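Local coordinates for protein putative 6-phosphogluconolactonase (Neisseria gonorrhoeae, PDB 3LHI) that probably hydrolyses 6-phosphogluconolactone to 6-phosphogluconate, the second step of the oxidative pentose phosphate pathway, at residues Y125-V130 / A184-V189. Numbering follows the deposited sequence. Where two conformers were deposited one is given.
Sequences YKQPDV and AHTGHV
Backbone bonding between D129 and H188 opens a parallel strand pairing: H188 N donates to D129 O at 3.0 Å, with a bent N-H...O angle of 139°. One residue on, V130 CA approaches H188 O at 3.3 Å in a CA-H...O contact, and V130 and H188 form the parallel bridge, their side chains on the same face of the sheet. D129 O also lies in the plane of the H188 ring, at its edge, 3.7 Å from CD2.

Just before the strands, a water bridges segments 125-130 and 184-189 where they diverge. It accepts from G187 N (2.8 Å) and lies 2.9 Å from P128 O.

Among the side chains, T186 CG2, anti to the backbone N, packs 3.4 Å from P128 O and also meets P128 CB. A bend at chi2 (72°) sets Q127 CD 3.6 Å from H185 O. Q127 NE2 lies 3.1 Å from T186 OG1; both atoms hydrogen-bond to A182 O of the short helix 180-184.

The contact joins parallel strands 130-133 and 188-194 where both begin, in a sheet consistent with the Rossmann-like family. On strand 36-40, V37 N donates to D129 OD2; from helix 11-33, K33 NZ salt-bridges D129 OD1, and V130 packs against A25 and L26.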
ATOM      1  N   TYR A 125       3.279  -1.985 -13.991  1.00 15.04           N
ATOM      2  CA  TYR A 125       3.903  -2.168 -12.694  1.00 13.47           C
ATOM      3  C   TYR A 125       5.422  -2.035 -12.700  1.00 13.83           C
ATOM      4  O   TYR A 125       6.120  -2.595 -13.564  1.00 14.88           O
ATOM      5  CB  TYR A 125       3.574  -3.557 -12.140  1.00 12.61           C
ATOM      6  CG  TYR A 125       4.220  -3.890 -10.831  1.00 12.57           C
ATOM      7  CD1 TYR A 125       3.596  -3.576  -9.644  1.00 11.93           C
ATOM      8  CD2 TYR A 125       5.446  -4.532 -10.759  1.00 12.05           C
ATOM      9  CE1 TYR A 125       4.144  -3.855  -8.451  1.00 12.10           C
ATOM     10  CE2 TYR A 125       6.017  -4.848  -9.560  1.00 11.43           C
ATOM     11  CZ  TYR A 125       5.370  -4.540  -8.385  1.00 10.81           C
ATOM     12  OH  TYR A 125       5.917  -4.880  -7.169  1.00 12.35           O
ATOM     13  N   LYS A 126       5.909  -1.313 -11.693  0.50 12.93           N
ATOM     14  CA  LYS A 126       7.311  -1.216 -11.351  0.50 13.53           C
ATOM     15  C   LYS A 126       7.477  -1.607  -9.876  0.50 12.24           C
ATOM     16  O   LYS A 126       6.682  -1.188  -9.029  0.50 13.17           O
ATOM     17  CB  LYS A 126       7.804   0.226 -11.552  0.50 15.35           C
ATOM     18  CG  LYS A 126       7.579   0.724 -12.976  0.50 18.12           C
ATOM     19  CD  LYS A 126       8.097   2.131 -13.169  0.50 21.24           C
ATOM     20  CE  LYS A 126       9.618   2.229 -13.128  0.50 23.98           C
ATOM     21  NZ  LYS A 126       9.976   3.530 -13.762  0.50 24.25           N
ATOM     22  N   GLN A 127       8.510  -2.366  -9.545  1.00 12.85           N
ATOM     23  CA  GLN A 127       8.788  -2.717  -8.179  1.00 11.82           C
ATOM     24  C   GLN A 127       8.949  -1.454  -7.315  1.00 12.57           C
ATOM     25  O   GLN A 127       9.836  -0.633  -7.594  1.00 13.39           O
ATOM     26  CB  GLN A 127      10.077  -3.543  -8.066  1.00 14.00           C
ATOM     27  CG  GLN A 127      10.517  -3.913  -6.654  1.00 13.97           C
ATOM     28  CD  GLN A 127       9.643  -4.957  -6.015  1.00 16.26           C
ATOM     29  OE1 GLN A 127       9.633  -6.112  -6.504  1.00 19.42           O
ATOM     30  NE2 GLN A 127       8.952  -4.609  -4.871  1.00 15.72           N
ATOM     31  N   PRO A 128       8.136  -1.295  -6.272  1.00 11.15           N
ATOM     32  CA  PRO A 128       8.341  -0.140  -5.435  1.00 10.54           C
ATOM     33  C   PRO A 128       9.632  -0.127  -4.668  1.00 11.72           C
ATOM     34  O   PRO A 128      10.111  -1.200  -4.285  1.00 12.85           O
ATOM     35  CB  PRO A 128       7.129  -0.121  -4.500  1.00 12.84           C
ATOM     36  CG  PRO A 128       6.123  -0.938  -5.236  1.00 15.68           C
ATOM     37  CD  PRO A 128       6.887  -1.976  -5.987  1.00 12.96           C
ATOM     38  N   ASP A 129      10.182   1.070  -4.430  1.00 12.05           N
ATOM     39  CA  ASP A 129      11.289   1.264  -3.510  1.00 12.19           C
ATOM     40  C   ASP A 129      10.787   1.472  -2.099  1.00 12.00           C
ATOM     41  O   ASP A 129      11.439   1.106  -1.119  1.00 12.86           O
ATOM     42  CB  ASP A 129      12.099   2.468  -3.926  1.00 12.49           C
ATOM     43  CG  ASP A 129      12.662   2.294  -5.287  1.00 15.77           C
ATOM     44  OD1 ASP A 129      13.463   1.309  -5.435  1.00 17.93           O
ATOM     45  OD2 ASP A 129      12.316   3.060  -6.210  1.00 14.55           O
ATOM     46  N   VAL A 130       9.617   2.121  -1.979  1.00 11.53           N
ATOM     47  CA  VAL A 130       9.024   2.473  -0.672  1.00 11.94           C
ATOM     48  C   VAL A 130       7.547   2.092  -0.744  1.00 10.82           C
ATOM     49  O   VAL A 130       6.869   2.461  -1.718  1.00 11.15           O
ATOM     50  CB  VAL A 130       9.199   3.972  -0.336  1.00 12.07           C
ATOM     51  CG1 VAL A 130       8.574   4.290   1.045  1.00 13.92           C
ATOM     52  CG2 VAL A 130      10.687   4.376  -0.372  1.00 14.33           C
ATOM     53  N   ALA A 184       7.472  -8.177   0.020  1.00 12.71           N
ATOM     54  CA  ALA A 184       8.683  -8.605   0.692  1.00 13.97           C
ATOM     55  C   ALA A 184       9.946  -8.078  -0.001  1.00 13.13           C
ATOM     56  O   ALA A 184      10.969  -7.926   0.683  1.00 17.77           O
ATOM     57  CB  ALA A 184       8.734 -10.118   0.793  1.00 15.06           C
ATOM     58  N   HIS A 185       9.869  -7.851  -1.304  1.00 13.64           N
ATOM     59  CA  HIS A 185      11.024  -7.404  -2.083  1.00 13.44           C
ATOM     60  C   HIS A 185      11.058  -5.907  -2.314  1.00 13.99           C
ATOM     61  O   HIS A 185      11.827  -5.372  -3.124  1.00 16.28           O
ATOM     62  CB  HIS A 185      11.160  -8.187  -3.396  1.00 13.65           C
ATOM     63  CG  HIS A 185      11.478  -9.614  -3.169  1.00 15.07           C
ATOM     64  ND1 HIS A 185      10.504 -10.535  -2.839  1.00 15.75           N
ATOM     65  CD2 HIS A 185      12.668 -10.265  -3.107  1.00 16.94           C
ATOM     66  CE1 HIS A 185      11.083 -11.712  -2.621  1.00 16.68           C
ATOM     67  NE2 HIS A 185      12.396 -11.571  -2.782  1.00 15.98           N
ATOM     68  N   THR A 186      10.226  -5.182  -1.563  1.00 12.63           N
ATOM     69  CA  THR A 186      10.252  -3.728  -1.542  1.00 12.29           C
ATOM     70  C   THR A 186      11.333  -3.311  -0.511  1.00 13.69           C
ATOM     71  O   THR A 186      11.333  -3.765   0.611  1.00 15.45           O
ATOM     72  CB  THR A 186       8.879  -3.155  -1.151  1.00 12.00           C
ATOM     73  OG1 THR A 186       7.947  -3.521  -2.174  1.00 13.21           O
ATOM     74  CG2 THR A 186       8.962  -1.662  -1.084  1.00 12.76           C
ATOM     75  N   GLY A 187      12.197  -2.369  -0.889  1.00 15.13           N
ATOM     76  CA  GLY A 187      13.310  -2.022  -0.045  1.00 16.87           C
ATOM     77  C   GLY A 187      12.944  -1.435   1.307  1.00 15.62           C
ATOM     78  O   GLY A 187      13.574  -1.711   2.323  1.00 17.61           O
ATOM     79  N   HIS A 188      11.937  -0.580   1.339  1.00 14.30           N
ATOM     80  CA  HIS A 188      11.543   0.068   2.578  1.00 13.72           C
ATOM     81  C   HIS A 188      10.024  -0.097   2.720  1.00 13.36           C
ATOM     82  O   HIS A 188       9.288   0.469   1.898  1.00 14.82           O
ATOM     83  CB  HIS A 188      11.948   1.576   2.530  1.00 16.87           C
ATOM     84  CG  HIS A 188      13.418   1.791   2.377  1.00 25.05           C
ATOM     85  ND1 HIS A 188      14.255   1.915   3.462  1.00 37.88           N
ATOM     86  CD2 HIS A 188      14.202   1.898   1.277  1.00 29.90           C
ATOM     87  CE1 HIS A 188      15.500   2.076   3.038  1.00 39.31           C
ATOM     88  NE2 HIS A 188      15.497   2.050   1.716  1.00 35.67           N
ATOM     89  N   VAL A 189       9.584  -0.799   3.763  1.00 13.82           N
ATOM     90  CA  VAL A 189       8.193  -1.068   4.030  1.00 13.94           C
ATOM     91  C   VAL A 189       7.793  -0.383   5.324  1.00 14.51           C
ATOM     92  O   VAL A 189       8.404  -0.587   6.379  1.00 16.46           O
ATOM     93  CB  VAL A 189       7.921  -2.569   4.122  1.00 14.98           C
ATOM     94  CG1 VAL A 189       6.436  -2.846   4.396  1.00 16.91           C
ATOM     95  CG2 VAL A 189       8.355  -3.270   2.793  1.00 14.92           C
TER
HETATM   96  O   HOH W   1      12.798  -2.127  -3.653  1.00 21.27           O